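Local coordinates for protein carboxylic ester hydrolase (Aspergillus niger, PDB 7K4O) that hydrolyses carboxylic ester bonds as a serine esterase of the tannase family, probably releasing gallic acid from tannins, at residues S22-Q26 and L160-A164; T266-D272 and R537-W542; Q326-D332 and D417-S421. All coordinates share one frame; numbering follows the deposited sequence.

Interaction 1: S22-Q26 and L160-A164; sequences SEFIQ and LIGKA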
loop_
_atom_site.group_PDB
_atom_site.type_symbol
_atom_site.label_atom_id
_atom_site.label_comp_id
_atom_site.label_asym_id
_atom_site.label_seq_id
_atom_site.Cartn_x
_atom_site.Cartn_y
_atom_site.Cartn_z
ATOM N N SER A 22 27.830 18.040 4.819
ATOM C CA SER A 22 27.046 18.340 6.040
ATOM C C SER A 22 26.486 19.782 5.958
ATOM O O SER A 22 27.100 20.713 5.372
ATOM C CB SER A 22 27.855 18.074 7.291
ATOM O OG SER A 22 28.172 16.706 7.411
ATOM N N GLU A 23 25.280 19.956 6.481
ATOM C CA GLU A 23 24.475 21.199 6.489
ATOM C C GLU A 23 23.989 21.586 5.107
ATOM O O GLU A 23 23.347 22.645 4.992
ATOM C CB GLU A 23 25.172 22.339 7.238
ATOM C CG GLU A 23 25.695 21.892 8.568
ATOM C CD GLU A 23 24.617 21.431 9.565
ATOM O OE1 GLU A 23 23.439 21.879 9.429
ATOM O OE2 GLU A 23 24.967 20.675 10.496
ATOM N N PHE A 24 24.062 20.686 4.126
ATOM C CA PHE A 24 23.396 20.989 2.830
ATOM C C PHE A 24 21.880 21.047 3.104
ATOM O O PHE A 24 21.163 21.735 2.416
ATOM C CB PHE A 24 23.878 20.064 1.722
ATOM C CG PHE A 24 22.937 18.944 1.425
ATOM C CD1 PHE A 24 22.860 17.860 2.270
ATOM C CD2 PHE A 24 22.122 18.987 0.320
ATOM C CE1 PHE A 24 21.977 16.832 2.006
ATOM C CE2 PHE A 24 21.246 17.958 0.053
ATOM C CZ PHE A 24 21.182 16.883 0.893
ATOM N N ILE A 25 21.424 20.190 4.004
ATOM C CA ILE A 25 20.124 20.369 4.712
ATOM C C ILE A 25 20.521 20.907 6.090
ATOM O O ILE A 25 21.228 20.160 6.816
ATOM C CB ILE A 25 19.328 19.058 4.842
ATOM C CG1 ILE A 25 19.013 18.401 3.495
ATOM C CG2 ILE A 25 18.039 19.300 5.626
ATOM C CD1 ILE A 25 18.576 16.987 3.649
ATOM N N GLN A 26 20.068 22.102 6.447
ATOM C CA GLN A 26 20.463 22.604 7.779
ATOM C C GLN A 26 19.904 21.647 8.835
ATOM O O GLN A 26 18.701 21.313 8.775
ATOM C CB GLN A 26 19.953 24.028 7.991
ATOM C CG GLN A 26 20.518 24.637 9.253
ATOM C CD GLN A 26 20.187 26.098 9.383
ATOM O OE1 GLN A 26 19.064 26.511 9.145
ATOM N NE2 GLN A 26 21.200 26.887 9.691
ATOM N N LEU A 160 16.392 13.972 -0.792
ATOM C CA LEU A 160 17.320 15.120 -0.939
ATOM C C LEU A 160 18.753 14.606 -1.000
ATOM O O LEU A 160 19.515 15.037 -1.869
ATOM C CB LEU A 160 17.133 16.087 0.214
ATOM C CG LEU A 160 15.851 16.900 0.155
ATOM C CD1 LEU A 160 15.591 17.613 1.484
ATOM C CD2 LEU A 160 15.943 17.924 -0.959
ATOM N N ILE A 161 19.138 13.730 -0.078
ATOM C CA ILE A 161 20.542 13.235 -0.010
ATOM C C ILE A 161 20.853 12.339 -1.223
ATOM O O ILE A 161 21.934 12.521 -1.853
ATOM C CB ILE A 161 20.806 12.503 1.304
ATOM C CG1 ILE A 161 20.714 13.467 2.460
ATOM C CG2 ILE A 161 22.136 11.789 1.237
ATOM C CD1 ILE A 161 20.600 12.765 3.810
ATOM N N GLY A 162 19.978 11.406 -1.532
ATOM C CA GLY A 162 20.192 10.424 -2.605
ATOM C C GLY A 162 20.275 11.075 -3.970
ATOM O O GLY A 162 21.151 10.735 -4.768
ATOM N N LYS A 163 19.400 12.038 -4.232
ATOM C CA LYS A 163 19.422 12.746 -5.534
ATOM C C LYS A 163 20.733 13.533 -5.657
ATOM O O LYS A 163 21.301 13.530 -6.743
ATOM C CB LYS A 163 18.190 13.613 -5.732
ATOM C CG LYS A 163 16.923 12.792 -5.904
ATOM C CD LYS A 163 15.632 13.590 -5.746
ATOM C CE LYS A 163 15.488 14.705 -6.742
ATOM N NZ LYS A 163 14.276 15.525 -6.469
ATOM N N ALA A 164 21.197 14.182 -4.617
ATOM C CA ALA A 164 22.434 14.964 -4.680
ATOM C C ALA A 164 23.621 14.008 -4.918
ATOM O O ALA A 164 24.491 14.338 -5.741
ATOM C CB ALA A 164 22.645 15.798 -3.454
#
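The ring of F24 meets helix 144-169 edge-on, while one of its faces is covered by its own neighbour in the chain, I25, whose CG1 lies 3.6 Å above the ring plane and is displaced toward the rim. At the edge, CE1 of F24 comes 3.6 Å from CG1 of I161, and CZ of F24 stands 3.7 Å from the backbone O of L160. The helix is part of the alpha/beta-hydrolase fold of the tannase family. It lies against the central mixed sheet, with I161 also touching F62 and Y64 of strand 50-66, and the loop between helix 12-18 and strand 28-47 packs against helix 144-169. The contact lies near the surface. Flat and branched hydrocarbon groups suit it because it is carried by carbon-to-carbon packing, with no hydrogen bond across it. F24 adopts an uncommon chi1 of 100°, so that the ring reaches the helix, crossing the I161 side chain at about a right angle. A164, whose small methyl leaves room for a ring, receives CE2 of F24 at 4.3 Å from its CB and also touches P20. The loop is held in shape nearby by S22 OG, hydrogen-bonded to the backbone N of I30, and by E23 OE1, hydrogen-bonded to that of G27. I25 keeps CG1 beside its backbone N (chi1 -58°) and runs on extended, which carries its terminal methyl to the leucine: CD1 of I25 ends 3.7 Å from CD1 of L160 and 3.8 Å from CB of L160.

Interaction 2: T266-D272 and R537-W542; sequences TDLCLLD and RSIDSW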
loop_
_atom_site.group_PDB
_atom_site.type_symbol
_atom_site.label_atom_id
_atom_site.label_comp_id
_atom_site.label_asym_id
_atom_site.label_seq_id
_atom_site.Cartn_x
_atom_site.Cartn_y
_atom_site.Cartn_z
ATOM N N THR A 266 -16.234 -6.405 -8.465
ATOM C CA THR A 266 -16.674 -6.536 -7.057
ATOM C C THR A 266 -17.768 -5.519 -6.764
ATOM O O THR A 266 -18.508 -5.740 -5.766
ATOM C CB THR A 266 -15.512 -6.419 -6.068
ATOM O OG1 THR A 266 -14.997 -5.103 -6.222
ATOM C CG2 THR A 266 -14.504 -7.516 -6.256
ATOM N N ASP A 267 -17.924 -4.482 -7.567
ATOM C CA ASP A 267 -19.020 -3.505 -7.467
ATOM C C ASP A 267 -20.337 -4.233 -7.827
ATOM O O ASP A 267 -21.317 -4.160 -7.052
ATOM C CB ASP A 267 -18.766 -2.276 -8.330
ATOM C CG ASP A 267 -18.066 -2.493 -9.661
ATOM O OD1 ASP A 267 -18.190 -3.622 -10.251
ATOM O OD2 ASP A 267 -17.336 -1.562 -10.086
ATOM N N LEU A 268 -20.397 -4.875 -8.996
ATOM C CA LEU A 268 -21.635 -5.635 -9.378
ATOM C C LEU A 268 -21.871 -6.717 -8.323
ATOM O O LEU A 268 -23.047 -6.939 -7.996
ATOM C CB LEU A 268 -21.501 -6.236 -10.779
ATOM C CG LEU A 268 -21.384 -5.214 -11.886
ATOM C CD1 LEU A 268 -21.103 -5.900 -13.217
ATOM C CD2 LEU A 268 -22.616 -4.321 -11.972
ATOM N N CYS A 269 -20.823 -7.322 -7.785
ATOM C CA CYS A 269 -20.957 -8.367 -6.758
ATOM C C CYS A 269 -21.669 -7.776 -5.534
ATOM O O CYS A 269 -22.682 -8.337 -5.031
ATOM C CB CYS A 269 -19.597 -8.919 -6.424
ATOM S SG CYS A 269 -19.624 -10.447 -5.492
ATOM N N LEU A 270 -21.167 -6.651 -5.047
ATOM C CA LEU A 270 -21.731 -6.014 -3.833
ATOM C C LEU A 270 -23.175 -5.597 -4.096
ATOM O O LEU A 270 -24.015 -5.730 -3.177
ATOM C CB LEU A 270 -20.871 -4.795 -3.493
ATOM C CG LEU A 270 -21.357 -3.969 -2.308
ATOM C CD1 LEU A 270 -21.269 -4.825 -1.049
ATOM C CD2 LEU A 270 -20.511 -2.688 -2.199
ATOM N N LEU A 271 -23.478 -5.139 -5.301
ATOM C CA LEU A 271 -24.825 -4.643 -5.644
ATOM C C LEU A 271 -25.801 -5.831 -5.823
ATOM O O LEU A 271 -26.970 -5.656 -5.459
ATOM C CB LEU A 271 -24.768 -3.820 -6.925
ATOM C CG LEU A 271 -24.142 -2.434 -6.827
ATOM C CD1 LEU A 271 -23.775 -1.982 -8.222
ATOM C CD2 LEU A 271 -25.074 -1.411 -6.177
ATOM N N ASP A 272 -25.378 -6.940 -6.415
ATOM C CA ASP A 272 -26.336 -7.900 -7.017
ATOM C C ASP A 272 -26.302 -9.281 -6.371
ATOM O O ASP A 272 -27.184 -10.049 -6.732
ATOM C CB ASP A 272 -26.099 -8.017 -8.521
ATOM C CG ASP A 272 -26.426 -6.741 -9.258
ATOM O OD1 ASP A 272 -27.202 -5.931 -8.727
ATOM O OD2 ASP A 272 -25.875 -6.543 -10.363
ATOM N N ARG A 537 -24.274 3.109 -11.774
ATOM C CA ARG A 537 -24.693 2.276 -10.632
ATOM C C ARG A 537 -23.448 1.676 -9.964
ATOM O O ARG A 537 -23.359 1.647 -8.710
ATOM C CB ARG A 537 -25.661 1.201 -11.150
ATOM C CG ARG A 537 -26.369 0.411 -10.070
ATOM C CD ARG A 537 -27.468 -0.464 -10.715
ATOM N NE ARG A 537 -26.901 -1.647 -11.333
ATOM C CZ ARG A 537 -26.831 -2.866 -10.772
ATOM N NH1 ARG A 537 -26.230 -3.841 -11.418
ATOM N NH2 ARG A 537 -27.378 -3.140 -9.597
ATOM N N SER A 538 -22.503 1.173 -10.749
ATOM C CA SER A 538 -21.245 0.608 -10.206
ATOM C C SER A 538 -20.443 1.731 -9.533
ATOM O O SER A 538 -19.937 1.485 -8.441
ATOM C CB SER A 538 -20.455 -0.064 -11.296
ATOM O OG SER A 538 -21.106 -1.246 -11.739
ATOM N N ILE A 539 -20.295 2.876 -10.201
ATOM C CA ILE A 539 -19.467 3.981 -9.645
ATOM C C ILE A 539 -20.049 4.339 -8.282
ATOM O O ILE A 539 -19.284 4.505 -7.328
ATOM C CB ILE A 539 -19.424 5.160 -10.610
ATOM C CG1 ILE A 539 -18.612 4.773 -11.849
ATOM C CG2 ILE A 539 -18.931 6.428 -9.945
ATOM C CD1 ILE A 539 -18.833 5.696 -12.996
ATOM N N ASP A 540 -21.378 4.433 -8.193
ATOM C CA ASP A 540 -22.042 4.870 -6.933
ATOM C C ASP A 540 -21.768 3.860 -5.831
ATOM O O ASP A 540 -21.731 4.281 -4.657
ATOM C CB ASP A 540 -23.543 5.064 -7.116
ATOM C CG ASP A 540 -23.945 6.230 -7.985
ATOM O OD1 ASP A 540 -23.084 7.068 -8.363
ATOM O OD2 ASP A 540 -25.144 6.255 -8.372
ATOM N N SER A 541 -21.594 2.575 -6.135
ATOM C CA SER A 541 -21.371 1.520 -5.115
ATOM C C SER A 541 -20.026 1.718 -4.400
ATOM O O SER A 541 -19.855 1.150 -3.335
ATOM C CB SER A 541 -21.453 0.144 -5.642
ATOM O OG SER A 541 -20.329 -0.213 -6.450
ATOM N N TRP A 542 -19.107 2.479 -5.011
ATOM C CA TRP A 542 -17.753 2.699 -4.443
ATOM C C TRP A 542 -17.726 3.964 -3.591
ATOM O O TRP A 542 -16.611 4.318 -3.115
ATOM C CB TRP A 542 -16.710 2.846 -5.565
ATOM C CG TRP A 542 -16.375 1.606 -6.315
ATOM C CD1 TRP A 542 -16.883 1.219 -7.522
ATOM C CD2 TRP A 542 -15.390 0.623 -5.965
ATOM N NE1 TRP A 542 -16.336 0.036 -7.903
ATOM C CE2 TRP A 542 -15.386 -0.349 -6.989
ATOM C CE3 TRP A 542 -14.572 0.435 -4.858
ATOM C CZ2 TRP A 542 -14.574 -1.471 -6.931
ATOM C CZ3 TRP A 542 -13.752 -0.664 -4.803
ATOM C CH2 TRP A 542 -13.747 -1.611 -5.833
#
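Helix 266-272 passes helix 537-541 almost perpendicularly, their axes 85° apart and 8.9 Å away at closest approach, and D267 and S538 mark the nearest backbone point, with CA atoms 5.4 Å apart. Serine suits such a close crossing because it is small. S541 turns its OG back onto its own helix, giving its proton to the O of S538 at 2.6 Å, and this leaves OG of S541 against CB of D267. At the buried end, NE1 of W542 donates to OD2 of D267 at 2.9 Å, nearly straight and in the indole plane, but reaching the anti side of the carboxylate from somewhat out of its plane. That carboxylate also pairs with R265 through OD1 and with R520 through OD2, while OD1 takes the backbone N of L268; two arginines would favour its charged form. In this alpha/beta-hydrolase chain, helix 266-272 follows the calcium-binding loop, whose ligands include D253, D256 and D260, and C269 ties it by a disulfide to C252 at the loop's other end. Beside D267, OG1 of T266 lies obliquely to the W542 ring, nearest CZ2 and CH2, and is itself hydrogen-bonded to Q326 NE2 and D417 OD1. At the exposed end, R537 grips D272 end-on: NH2 meets OD1 and NH1 meets OD2, each pair 2.9 Å apart, on syn lone pairs, with the two planes only 13° apart. A bend at chi3 (78°) turns the long arginine chain toward this partner, and CD1 of L271 lies over the centre of the guanidinium, 4.0 Å above its plane.

Interaction 3: Q326-D332 and D417-S421; sequences QPTAAFD and DADFS. With GDE (3,4,5-trihydroxybenzoic acid), chain J.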
loop_
_atom_site.group_PDB
_atom_site.type_symbol
_atom_site.label_atom_id
_atom_site.label_comp_id
_atom_site.label_asym_id
_atom_site.label_seq_id
_atom_site.Cartn_x
_atom_site.Cartn_y
_atom_site.Cartn_z
ATOM N N GLN A 326 -13.936 -5.397 0.042
ATOM C CA GLN A 326 -14.903 -5.785 -1.009
ATOM C C GLN A 326 -15.328 -7.243 -0.821
ATOM O O GLN A 326 -14.598 -8.067 -0.287
ATOM C CB GLN A 326 -14.274 -5.645 -2.391
ATOM C CG GLN A 326 -14.065 -4.204 -2.843
ATOM C CD GLN A 326 -15.325 -3.392 -2.889
ATOM O OE1 GLN A 326 -15.653 -2.639 -1.959
ATOM N NE2 GLN A 326 -16.074 -3.523 -3.987
ATOM N N PRO A 327 -16.529 -7.607 -1.311
ATOM C CA PRO A 327 -16.824 -9.037 -1.509
ATOM C C PRO A 327 -15.701 -9.701 -2.329
ATOM O O PRO A 327 -15.129 -9.034 -3.194
ATOM C CB PRO A 327 -18.152 -9.009 -2.285
ATOM C CG PRO A 327 -18.772 -7.692 -1.923
ATOM C CD PRO A 327 -17.604 -6.714 -1.756
ATOM N N THR A 328 -15.351 -10.939 -1.988
ATOM C CA THR A 328 -14.290 -11.842 -2.536
ATOM C C THR A 328 -12.988 -11.663 -1.766
ATOM O O THR A 328 -12.152 -12.534 -1.863
ATOM C CB THR A 328 -14.049 -11.745 -4.048
ATOM O OG1 THR A 328 -13.439 -10.524 -4.447
ATOM C CG2 THR A 328 -15.314 -11.786 -4.861
ATOM N N ALA A 329 -12.834 -10.606 -0.954
ATOM C CA ALA A 329 -11.656 -10.514 -0.065
ATOM C C ALA A 329 -11.769 -11.547 1.056
ATOM O O ALA A 329 -12.892 -11.700 1.617
ATOM C CB ALA A 329 -11.497 -9.102 0.489
ATOM N N ALA A 330 -10.667 -12.197 1.391
ATOM C CA ALA A 330 -10.601 -13.156 2.504
ATOM C C ALA A 330 -11.003 -12.473 3.816
ATOM O O ALA A 330 -10.759 -11.271 4.008
ATOM C CB ALA A 330 -9.253 -13.763 2.604
ATOM N N PHE A 331 -11.608 -13.236 4.727
ATOM C CA PHE A 331 -12.005 -12.729 6.060
ATOM C C PHE A 331 -10.842 -12.861 7.039
ATOM O O PHE A 331 -10.967 -13.540 8.098
ATOM C CB PHE A 331 -13.260 -13.484 6.533
ATOM C CG PHE A 331 -14.527 -13.058 5.866
ATOM C CD1 PHE A 331 -14.940 -13.636 4.676
ATOM C CD2 PHE A 331 -15.334 -12.099 6.435
ATOM C CE1 PHE A 331 -16.101 -13.226 4.053
ATOM C CE2 PHE A 331 -16.498 -11.693 5.808
ATOM C CZ PHE A 331 -16.883 -12.255 4.623
ATOM N N ASP A 332 -9.720 -12.168 6.788
ATOM C CA ASP A 332 -8.521 -12.278 7.646
ATOM C C ASP A 332 -8.766 -11.619 9.003
ATOM O O ASP A 332 -8.373 -12.208 9.998
ATOM C CB ASP A 332 -7.275 -11.663 6.992
ATOM C CG ASP A 332 -6.608 -12.565 5.965
ATOM O OD1 ASP A 332 -7.321 -13.066 5.084
ATOM O OD2 ASP A 332 -5.367 -12.743 6.040
ATOM N N ASP A 417 -8.630 -5.857 -5.996
ATOM C CA ASP A 417 -10.099 -5.932 -5.789
ATOM C C ASP A 417 -10.410 -6.846 -4.601
ATOM O O ASP A 417 -11.495 -6.638 -4.024
ATOM C CB ASP A 417 -10.805 -6.469 -7.058
ATOM C CG ASP A 417 -11.295 -5.337 -7.927
ATOM O OD1 ASP A 417 -12.276 -4.713 -7.525
ATOM O OD2 ASP A 417 -10.701 -5.114 -9.020
ATOM N N ALA A 418 -9.543 -7.790 -4.270
ATOM C CA ALA A 418 -9.810 -8.775 -3.191
ATOM C C ALA A 418 -8.839 -8.537 -2.022
ATOM O O ALA A 418 -8.415 -9.487 -1.310
ATOM C CB ALA A 418 -9.766 -10.192 -3.732
ATOM N N ASP A 419 -8.448 -7.259 -1.813
ATOM C CA ASP A 419 -7.507 -6.919 -0.729
ATOM C C ASP A 419 -8.247 -7.133 0.605
ATOM O O ASP A 419 -9.291 -6.517 0.805
ATOM C CB ASP A 419 -7.028 -5.465 -0.895
ATOM C CG ASP A 419 -5.844 -5.134 -0.039
ATOM O OD1 ASP A 419 -5.716 -5.706 1.089
ATOM O OD2 ASP A 419 -4.988 -4.364 -0.537
ATOM N N PHE A 420 -7.658 -7.919 1.455
ATOM C CA PHE A 420 -8.197 -8.324 2.763
ATOM C C PHE A 420 -7.559 -7.523 3.889
ATOM O O PHE A 420 -7.883 -7.782 5.061
ATOM C CB PHE A 420 -7.909 -9.806 3.021
ATOM C CG PHE A 420 -6.472 -10.204 2.895
ATOM C CD1 PHE A 420 -5.579 -10.012 3.921
ATOM C CD2 PHE A 420 -5.986 -10.690 1.678
ATOM C CE1 PHE A 420 -4.249 -10.386 3.797
ATOM C CE2 PHE A 420 -4.650 -11.035 1.546
ATOM C CZ PHE A 420 -3.776 -10.876 2.598
ATOM N N SER A 421 -6.633 -6.618 3.543
ATOM C CA SER A 421 -5.810 -5.916 4.559
ATOM C C SER A 421 -6.174 -4.431 4.535
ATOM O O SER A 421 -6.170 -3.830 5.599
ATOM C CB SER A 421 -4.352 -6.188 4.368
ATOM O OG SER A 421 -3.551 -5.628 5.400
HETATM O OAA GDE J . 2.255 -2.546 4.964
HETATM O OAB GDE J . 1.162 -4.460 4.782
HETATM O OAC GDE J . -0.510 -0.017 8.488
HETATM O OAD GDE J . -3.447 -3.328 6.688
HETATM O OAE GDE J . -3.031 -1.254 8.322
HETATM C CAF GDE J . 0.372 -1.634 6.852
HETATM C CAG GDE J . -1.126 -3.327 5.931
HETATM C CAH GDE J . 1.256 -3.283 5.217
HETATM C CAI GDE J . -0.682 -1.127 7.628
HETATM C CAJ GDE J . -2.182 -2.839 6.743
HETATM C CAK GDE J . 0.127 -2.751 6.071
HETATM C CAL GDE J . -1.956 -1.752 7.543
HETATM O O HOH W 1 -11.146 -4.880 -0.565
HETATM O O HOH W 2 -9.828 -9.047 6.469
HETATM O O HOH W 3 -8.404 -12.158 -0.516
#
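A329 and A418 bring their CA atoms to within 4.0 Å, yet in this buried contact no direct hydrogen bond joins the two loops; waters mediate instead. One accepts from Q326 N (2.9 Å) and donates to D419 O; a second links A330 N to A418 O in the same manner, and a third donates to F420 O at 2.7 Å and weakly to A330 O. Alanines permit the closeness: CB of A329 rests 3.4 Å from the O of D419. The type II turn from Q326 to A329 places T328 at a positive phi (91°), with its OG1 hydrogen-bonded to P327 O at 2.6 Å. Farther along, F420 holds CG between its backbone N and carbonyl carbon (chi1 54°), which turns the ring to D332; the carboxylate leans on it obliquely, CG of D332 lying 3.4 Å from CD1 of F420 and the two planes 18° apart. D419 forms an Asx turn, its OD1 accepting from S421 N at 2.8 Å, while OD2 accepts from H465 ND1, consistent with the acid of a Ser-His-Asp triad with S186. S421 OG shares a 2.6 Å hydrogen bond with hydroxyl OAD of the bound gallic acid. The 417-421 loop leads from strand 410-416 of the central sheet into helix 425-438; over it lies 326-332, whose P327 touches helix 266-272 and whose F331 packs on helices 238-252 and 300-310.

In the fold
Interactions 2 and 3 adjoin, their centres 15 Å apart, and T266 makes the polar part of the join: its OG1 lies 2.9 Å from Q326 NE2 and 3.0 Å from D417 OD1, both probable hydrogen bonds, while CH2 of W542 packs 3.5 Å from Q326 NE2. Interaction 3 is nested along the chain within the loop that interaction 2 closes. Contacts link helix 266-272, which follows the calcium-binding loop, with 326-332 and 417-421, and S421 of the latter reaches the gallic acid. Interaction 1 stands apart on the opposite side of the chain's centre, its own centre about 42 Å from that of interaction 3 and about 48 Å from that of interaction 2.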